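Local coordinates for homoprotocatechuate 2,3-dioxygenase (Brevibacterium fuscum, PDB 4Z6M), which catalyses the iron(II)-dependent ring-opening dioxygenation of the catechol homoprotocatechuate, at residues 20-25 and 74-79; 60-65 and 107-112. The protein carries 1 engineered substitution. All coordinates share one frame; numbering follows the deposited sequence.

Contact 1: residues 20-25 and 74-79; sequences YAELVV and LKAMAF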
ATOM      1  N   TYR A  20     -17.596  -7.720  21.270  1.00  8.01           N
ATOM      2  CA  TYR A  20     -17.647  -9.019  20.593  1.00  7.92           C
ATOM      3  C   TYR A  20     -19.065  -9.325  20.186  1.00  7.54           C
ATOM      4  O   TYR A  20     -20.006  -8.748  20.733  1.00  8.53           O
ATOM      5  CB  TYR A  20     -17.060 -10.169  21.464  1.00  8.23           C
ATOM      6  CG  TYR A  20     -17.963 -10.685  22.581  1.00  8.26           C
ATOM      7  CD1 TYR A  20     -17.902 -10.146  23.854  1.00  9.18           C
ATOM      8  CD2 TYR A  20     -18.843 -11.739  22.359  1.00  8.40           C
ATOM      9  CE1 TYR A  20     -18.710 -10.623  24.886  1.00  8.89           C
ATOM     10  CE2 TYR A  20     -19.653 -12.211  23.382  1.00  9.25           C
ATOM     11  CZ  TYR A  20     -19.602 -11.645  24.632  1.00  8.84           C
ATOM     12  OH  TYR A  20     -20.437 -12.147  25.616  1.00 10.95           O
ATOM     13  N   ALA A  21     -19.200 -10.235  19.222  1.00  8.03           N
ATOM     14  CA  ALA A  21     -20.489 -10.854  18.930  1.00  8.82           C
ATOM     15  C   ALA A  21     -20.402 -12.351  19.188  1.00  8.95           C
ATOM     16  O   ALA A  21     -19.379 -12.970  18.942  1.00  9.63           O
ATOM     17  CB  ALA A  21     -20.934 -10.602  17.504  1.00 11.00           C
ATOM     18  N   GLU A  22     -21.521 -12.921  19.634  1.00  8.87           N
ATOM     19  CA  GLU A  22     -21.704 -14.373  19.692  1.00  8.90           C
ATOM     20  C   GLU A  22     -22.689 -14.757  18.588  1.00  9.24           C
ATOM     21  O   GLU A  22     -23.849 -14.309  18.603  1.00  9.69           O
ATOM     22  CB  GLU A  22     -22.237 -14.805  21.070  1.00 10.67           C
ATOM     23  CG  GLU A  22     -22.344 -16.317  21.172  1.00 10.38           C
ATOM     24  CD  GLU A  22     -22.852 -16.840  22.501  1.00 10.84           C
ATOM     25  OE1 GLU A  22     -23.276 -16.042  23.376  1.00 12.27           O
ATOM     26  OE2 GLU A  22     -22.774 -18.088  22.682  1.00 12.89           O
ATOM     27  N   LEU A  23     -22.197 -15.515  17.611  1.00  8.53           N
ATOM     28  CA  LEU A  23     -22.974 -16.035  16.504  1.00  9.21           C
ATOM     29  C   LEU A  23     -23.216 -17.516  16.694  1.00  8.50           C
ATOM     30  O   LEU A  23     -22.276 -18.269  16.937  1.00 10.03           O
ATOM     31  CB  LEU A  23     -22.250 -15.808  15.174  1.00 10.11           C
ATOM     32  CG  LEU A  23     -21.952 -14.357  14.782  1.00 11.33           C
ATOM     33  CD1 LEU A  23     -21.172 -14.348  13.476  1.00 11.83           C
ATOM     34  CD2 LEU A  23     -23.210 -13.521  14.646  1.00 14.02           C
ATOM     35  N   VAL A  24     -24.467 -17.939  16.501  1.00  9.22           N
ATOM     36  CA  VAL A  24     -24.775 -19.355  16.400  1.00  9.46           C
ATOM     37  C   VAL A  24     -24.537 -19.786  14.972  1.00  9.45           C
ATOM     38  O   VAL A  24     -24.962 -19.121  14.016  1.00 10.63           O
ATOM     39  CB  VAL A  24     -26.212 -19.678  16.859  1.00  9.72           C
ATOM     40  CG1 VAL A  24     -26.490 -21.162  16.709  1.00 11.00           C
ATOM     41  CG2 VAL A  24     -26.401 -19.244  18.310  1.00 12.42           C
ATOM     42  N   VAL A  25     -23.811 -20.887  14.840  1.00  9.75           N
ATOM     43  CA  VAL A  25     -23.452 -21.492  13.552  1.00  9.69           C
ATOM     44  C   VAL A  25     -23.889 -22.952  13.539  1.00 10.92           C
ATOM     45  O   VAL A  25     -24.003 -23.564  14.589  1.00 11.94           O
ATOM     46  CB  VAL A  25     -21.937 -21.376  13.270  1.00 10.92           C
ATOM     47  CG1 VAL A  25     -21.530 -19.910  13.274  1.00 11.42           C
ATOM     48  CG2 VAL A  25     -21.112 -22.186  14.273  1.00 12.19           C
ATOM     49  N   LEU A  74     -27.741 -14.375  15.423  1.00  9.21           N
ATOM     50  CA  LEU A  74     -27.027 -13.622  16.453  1.00 10.04           C
ATOM     51  C   LEU A  74     -27.555 -14.020  17.838  1.00  9.75           C
ATOM     52  O   LEU A  74     -28.753 -13.919  18.085  1.00 10.64           O
ATOM     53  CB  LEU A  74     -27.242 -12.127  16.240  1.00  9.97           C
ATOM     54  CG  LEU A  74     -26.671 -11.233  17.363  1.00 11.00           C
ATOM     55  CD1 LEU A  74     -25.144 -11.194  17.330  1.00 11.30           C
ATOM     56  CD2 LEU A  74     -27.242  -9.836  17.313  1.00 11.82           C
ATOM     57  N   LYS A  75     -26.665 -14.486  18.718  1.00  9.66           N
ATOM     58  CA  LYS A  75     -27.027 -14.757  20.113  1.00 10.74           C
ATOM     59  C   LYS A  75     -26.824 -13.553  21.022  1.00  9.66           C
ATOM     60  O   LYS A  75     -27.636 -13.307  21.919  1.00 11.38           O
ATOM     61  CB  LYS A  75     -26.260 -15.988  20.641  1.00 12.00           C
ATOM     62  CG  LYS A  75     -26.674 -16.444  22.019  1.00 13.85           C
ATOM     63  CD  LYS A  75     -26.255 -17.867  22.306  1.00 16.34           C
ATOM     64  CE  LYS A  75     -26.653 -18.222  23.737  1.00 21.43           C
ATOM     65  NZ  LYS A  75     -26.790 -19.684  23.924  1.00 28.30           N
ATOM     66  N   ALA A  76     -25.763 -12.767  20.770  1.00  8.96           N
ATOM     67  CA  ALA A  76     -25.523 -11.563  21.567  1.00  9.60           C
ATOM     68  C   ALA A  76     -24.560 -10.652  20.853  1.00  9.79           C
ATOM     69  O   ALA A  76     -23.581 -11.111  20.253  1.00 10.69           O
ATOM     70  CB  ALA A  76     -24.947 -11.907  22.921  1.00 11.82           C
ATOM     71  N   MET A  77     -24.856  -9.358  20.927  1.00  9.74           N
ATOM     72  CA  MET A  77     -23.907  -8.322  20.536  1.00  9.69           C
ATOM     73  C   MET A  77     -23.499  -7.579  21.782  1.00  9.11           C
ATOM     74  O   MET A  77     -24.344  -7.072  22.514  1.00 10.15           O
ATOM     75  CB  MET A  77     -24.507  -7.406  19.449  1.00 12.56           C
ATOM     76  CG  MET A  77     -25.898  -6.930  19.681  1.00 13.30           C
ATOM     77  SD  MET A  77     -26.742  -6.291  18.203  1.00 16.63           S
ATOM     78  CE  MET A  77     -25.529  -5.461  17.436  1.00 13.03           C
ATOM     79  N   ALA A  78     -22.191  -7.602  22.077  1.00  8.13           N
ATOM     80  CA  ALA A  78     -21.679  -7.195  23.373  1.00  8.86           C
ATOM     81  C   ALA A  78     -20.902  -5.909  23.266  1.00  8.20           C
ATOM     82  O   ALA A  78     -20.050  -5.747  22.367  1.00  8.44           O
ATOM     83  CB  ALA A  78     -20.788  -8.279  23.973  1.00  9.33           C
ATOM     84  N   PHE A  79     -21.163  -5.021  24.228  1.00  9.04           N
ATOM     85  CA  PHE A  79     -20.445  -3.769  24.393  1.00  8.70           C
ATOM     86  C   PHE A  79     -19.740  -3.785  25.735  1.00  8.55           C
ATOM     87  O   PHE A  79     -20.315  -4.202  26.739  1.00  9.81           O
ATOM     88  CB  PHE A  79     -21.428  -2.603  24.375  1.00  9.45           C
ATOM     89  CG  PHE A  79     -22.208  -2.500  23.100  1.00  9.23           C
ATOM     90  CD1 PHE A  79     -21.726  -1.785  22.030  1.00  9.17           C
ATOM     91  CD2 PHE A  79     -23.431  -3.141  22.958  1.00  9.94           C
ATOM     92  CE1 PHE A  79     -22.434  -1.689  20.842  1.00 10.10           C
ATOM     93  CE2 PHE A  79     -24.163  -3.052  21.767  1.00 11.34           C
ATOM     94  CZ  PHE A  79     -23.651  -2.334  20.701  1.00 10.47           C
TER
HETATM   95  O   HOH W   1     -23.860 -19.555  24.488  1.00 26.75           O

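Contact 2: residues 60-65 and 107-112; sequences IHHNLV and GFVKGI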
ATOM      1  N   ILE A  60      -8.548  -8.096  24.999  1.00  7.83           N
ATOM      2  CA  ILE A  60      -9.628  -8.798  25.717  1.00  8.17           C
ATOM      3  C   ILE A  60      -9.762 -10.184  25.110  1.00  8.39           C
ATOM      4  O   ILE A  60      -9.167 -10.496  24.073  1.00  8.52           O
ATOM      5  CB  ILE A  60     -10.982  -8.037  25.711  1.00  8.44           C
ATOM      6  CG1 ILE A  60     -11.671  -8.041  24.336  1.00  9.10           C
ATOM      7  CG2 ILE A  60     -10.805  -6.624  26.264  1.00  9.80           C
ATOM      8  CD1 ILE A  60     -13.131  -7.615  24.414  1.00 10.71           C
ATOM      9  N   HIS A  61     -10.513 -11.058  25.779  1.00  8.89           N
ATOM     10  CA  HIS A  61     -10.400 -12.470  25.473  1.00  8.99           C
ATOM     11  C   HIS A  61     -10.792 -12.818  24.039  1.00  7.76           C
ATOM     12  O   HIS A  61     -10.193 -13.680  23.416  1.00  9.09           O
ATOM     13  CB  HIS A  61     -11.253 -13.264  26.448  1.00  8.93           C
ATOM     14  CG  HIS A  61     -11.141 -14.741  26.292  1.00  9.91           C
ATOM     15  ND1 HIS A  61     -12.058 -15.481  25.585  1.00 10.41           N
ATOM     16  CD2 HIS A  61     -10.262 -15.630  26.806  1.00 10.92           C
ATOM     17  CE1 HIS A  61     -11.752 -16.764  25.663  1.00 11.55           C
ATOM     18  NE2 HIS A  61     -10.656 -16.877  26.387  1.00 11.85           N
ATOM     19  N   HIS A  62     -11.806 -12.137  23.498  1.00  7.98           N
ATOM     20  CA  HIS A  62     -12.273 -12.453  22.162  1.00  7.69           C
ATOM     21  C   HIS A  62     -13.077 -11.289  21.579  1.00  7.01           C
ATOM     22  O   HIS A  62     -13.568 -10.427  22.304  1.00  7.80           O
ATOM     23  CB  HIS A  62     -13.134 -13.701  22.174  1.00  8.41           C
ATOM     24  CG  HIS A  62     -14.285 -13.604  23.120  1.00  7.65           C
ATOM     25  ND1 HIS A  62     -14.263 -14.169  24.374  1.00  8.79           N
ATOM     26  CD2 HIS A  62     -15.481 -12.984  23.007  1.00  9.64           C
ATOM     27  CE1 HIS A  62     -15.394 -13.902  24.991  1.00 10.05           C
ATOM     28  NE2 HIS A  62     -16.148 -13.174  24.187  1.00  9.98           N
ATOM     29  N   ASN A  63     -13.201 -11.326  20.263  1.00  6.99           N
ATOM     30  CA  ASN A  63     -14.088 -10.445  19.499  1.00  7.26           C
ATOM     31  C   ASN A  63     -15.247 -11.197  18.847  1.00  7.68           C
ATOM     32  O   ASN A  63     -16.187 -10.558  18.333  1.00  8.16           O
ATOM     33  CB  ASN A  63     -13.335  -9.711  18.408  1.00  7.67           C
ATOM     34  CG  ASN A  63     -12.244  -8.802  18.934  1.00  7.67           C
ATOM     35  OD1 ASN A  63     -11.079  -8.930  18.527  1.00  8.51           O
ATOM     36  ND2 ASN A  63     -12.598  -7.889  19.821  1.00  7.42           N
ATOM     37  N   LEU A  64     -15.169 -12.527  18.807  1.00  7.83           N
ATOM     38  CA  LEU A  64     -16.168 -13.314  18.106  1.00  7.98           C
ATOM     39  C   LEU A  64     -16.240 -14.673  18.782  1.00  7.86           C
ATOM     40  O   LEU A  64     -15.216 -15.325  18.969  1.00 10.06           O
ATOM     41  CB  LEU A  64     -15.821 -13.453  16.629  1.00  9.15           C
ATOM     42  CG  LEU A  64     -16.825 -14.118  15.715  1.00 11.00           C
ATOM     43  CD1 LEU A  64     -18.124 -13.319  15.639  1.00 12.52           C
ATOM     44  CD2 LEU A  64     -16.241 -14.274  14.320  1.00 11.09           C
ATOM     45  N   VAL A  65     -17.445 -15.082  19.171  1.00  8.56           N
ATOM     46  CA  VAL A  65     -17.700 -16.425  19.677  1.00  8.49           C
ATOM     47  C   VAL A  65     -18.599 -17.120  18.675  1.00  8.95           C
ATOM     48  O   VAL A  65     -19.696 -16.630  18.363  1.00 10.72           O
ATOM     49  CB  VAL A  65     -18.370 -16.409  21.067  1.00  9.59           C
ATOM     50  CG1 VAL A  65     -18.494 -17.839  21.593  1.00 10.90           C
ATOM     51  CG2 VAL A  65     -17.560 -15.567  22.026  1.00 10.04           C
ATOM     52  N   GLY A 107     -20.502 -14.618  33.893  1.00 12.70           N
ATOM     53  CA  GLY A 107     -20.546 -14.494  32.452  1.00 13.16           C
ATOM     54  C   GLY A 107     -21.407 -15.515  31.746  1.00 12.41           C
ATOM     55  O   GLY A 107     -21.799 -16.541  32.317  1.00 15.00           O
ATOM     56  N   PHE A 108     -21.662 -15.254  30.475  1.00 10.70           N
ATOM     57  CA  PHE A 108     -22.402 -16.172  29.590  1.00 11.50           C
ATOM     58  C   PHE A 108     -21.511 -16.986  28.679  1.00 12.12           C
ATOM     59  O   PHE A 108     -21.948 -17.998  28.132  1.00 14.23           O
ATOM     60  CB  PHE A 108     -23.363 -15.376  28.682  1.00 11.94           C
ATOM     61  CG  PHE A 108     -24.527 -14.732  29.406  1.00 11.88           C
ATOM     62  CD1 PHE A 108     -24.360 -13.533  30.076  1.00 12.69           C
ATOM     63  CD2 PHE A 108     -25.778 -15.350  29.440  1.00 12.59           C
ATOM     64  CE1 PHE A 108     -25.409 -12.924  30.728  1.00 13.80           C
ATOM     65  CE2 PHE A 108     -26.838 -14.733  30.092  1.00 14.08           C
ATOM     66  CZ  PHE A 108     -26.653 -13.532  30.749  1.00 14.69           C
ATOM     67  N   VAL A 109     -20.298 -16.478  28.429  1.00 10.78           N
ATOM     68  CA  VAL A 109     -19.314 -17.142  27.582  1.00 10.90           C
ATOM     69  C   VAL A 109     -17.976 -17.083  28.304  1.00  9.98           C
ATOM     70  O   VAL A 109     -17.762 -16.227  29.166  1.00 11.35           O
ATOM     71  CB  VAL A 109     -19.206 -16.479  26.178  1.00 10.42           C
ATOM     72  CG1 VAL A 109     -20.532 -16.495  25.446  1.00 11.45           C
ATOM     73  CG2 VAL A 109     -18.692 -15.057  26.276  1.00 11.12           C
ATOM     74  N   LYS A 110     -17.072 -17.984  27.945  1.00 10.19           N
ATOM     75  CA  LYS A 110     -15.740 -18.008  28.545  1.00 10.95           C
ATOM     76  C   LYS A 110     -15.019 -16.675  28.315  1.00 10.66           C
ATOM     77  O   LYS A 110     -15.170 -16.041  27.258  1.00 11.19           O
ATOM     78  CB  LYS A 110     -14.929 -19.149  27.953  1.00 13.03           C
ATOM     79  CG  LYS A 110     -15.392 -20.503  28.418  1.00 17.35           C
ATOM     80  CD  LYS A 110     -14.523 -21.609  27.840  1.00 20.48           C
ATOM     81  CE  LYS A 110     -14.889 -22.980  28.398  1.00 22.18           C
ATOM     82  NZ  LYS A 110     -16.350 -23.284  28.304  1.00 22.73           N
ATOM     83  N   GLY A 111     -14.248 -16.240  29.312  1.00 10.00           N
ATOM     84  CA  GLY A 111     -13.411 -15.053  29.166  1.00 10.71           C
ATOM     85  C   GLY A 111     -14.130 -13.747  29.398  1.00 11.37           C
ATOM     86  O   GLY A 111     -13.517 -12.692  29.267  1.00 11.20           O
ATOM     87  N   ILE A 112     -15.426 -13.816  29.747  1.00 10.57           N
ATOM     88  CA  ILE A 112     -16.180 -12.681  30.236  1.00 10.52           C
ATOM     89  C   ILE A 112     -16.671 -12.972  31.641  1.00 11.38           C
ATOM     90  O   ILE A 112     -17.118 -14.087  31.920  1.00 12.95           O
ATOM     91  CB  ILE A 112     -17.383 -12.379  29.324  1.00 12.28           C
ATOM     92  CG1 ILE A 112     -16.939 -12.239  27.865  1.00 12.35           C
ATOM     93  CG2 ILE A 112     -18.109 -11.138  29.827  1.00 10.59           C
ATOM     94  CD1 ILE A 112     -16.213 -10.945  27.563  1.00 12.10           C
TER

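Contact 1: residues 20-25 and 74-79
Glu22 and Lys75 lie side by side across this strand pair, their side chains pointing the same way. The carboxylate rests against the lysine methylenes, with Glu22 OE2 3.5 Å from Lys75 CD. CG is anti to the backbone N in Glu22 (chi1 -176°) and likewise in Lys75, and the extended chains beyond then keep the carboxylate beside CG and CD of Lys75. OE2 and NZ remain 4.5 Å apart, too far for a salt bridge, and one water spans them, donating to Glu22 OE2 at 2.6 Å and accepting from Lys75 NZ. At the other end of the pair, Ala78 CB sits over one face of the Tyr20 ring, 3.2 Å above its plane and displaced toward the CD1-CE1 rim, a CH-pi contact. Although Tyr20 CB points to the sheet face, the ring turns back toward the other strand.

The backbones are antiparallel, as neighbouring strands of a glyoxalase-family sheet. Glu22 N bonds Ala76 O nearly straight (171° at the hydrogen), and Ala78 N reaches Tyr20 O. Glu22 O is gripped twice, by Lys75 N at 2.8 Å and by Ala76 N at 3.3 Å; two residues facing one make this a classic beta bulge, which moves the register by one, so that Leu23 pairs with Leu74. On the face that carries Ala21 and Leu23, Leu74 CD1 approaches Leu23 CD2 at 4.0 Å.

A second shell fixes the polar ends. Arg117 forms a salt bridge with Glu22 OE1 and also bonds Tyr20 OH, while Thr67 holds Glu22 OE2 and Glu127 holds the tyrosine hydroxyl. These partners would be expected to favour a charged carboxylate on Glu22, despite its burial.

Contact 2: residues 60-65 and 107-112
His62, His61 and Val109 have the most surface buried here, and the two imidazoles meet the loop 107-112 in different ways. This loop, between strands 101-104 and 115-119, packs against the residues leading into strand 64-68 of the same glyoxalase-family sheet. His62 presents an edge: its CE1 lies 3.1 Å from Lys110 O, which sits near the ring plane. Ile112 CG1 and Val109 CG2 approach the same end of the ring obliquely, each 3.7 Å from His62 CE1. Over one face of this ring lies Val65 CG2, which also makes a looser apolar contact with Val109 CG2 at 4.4 Å.

His61, by contrast, offers a face. Gly111 CA stands 3.7 Å above the ring plane, offset toward the rim, and lies 18° off the normal through the centroid, the geometry of a CH-pi contact. Lys110 C covers the same face. Gly111 occupies the third position of a type II beta turn from Val109 to Ile112, with a positive phi of 83°; a beta carbon on it would fall 2.2 Å from His61 CG, so the close approach depends on its lack of a side chain.

Tyr52 meets the His62 ring edge-to-face and takes the Lys110 N-H through its hydroxyl, linking strand 50-54 to both segments. A hydrogen bond between His61 ND1 and His62 ND1, 2.8 Å long and in the plane of both rings, fixes the imidazoles relative to each other.

Lys110 O meets a ring carbon, and the two segments share no conventional hydrogen bond, which implies that they hold by ring and apolar packing.

In the fold
Contacts 1 and 2 have centres about 10 Å apart and meet on strand 15-25, which has strand 73-81 along one edge and strand 64-68 along the other. Leu23 N to Val65 O, at 2.8 Å, and Val65 N to Ala21 O, at 2.9 Å, tie the two contacts together. Their side chains join as well: Tyr20 CG lies 3.4 Å from His62 CD2 in an edge-to-face ring pair, and Val109 and Ile112 of contact 2 pack on Tyr20. The iron(II), held by His155, His214 and Glu267, is about 11 Å from the side chain of Met77, so contact 1 lies beyond the metal's first shell, and contact 2 supplies none of its ligands either.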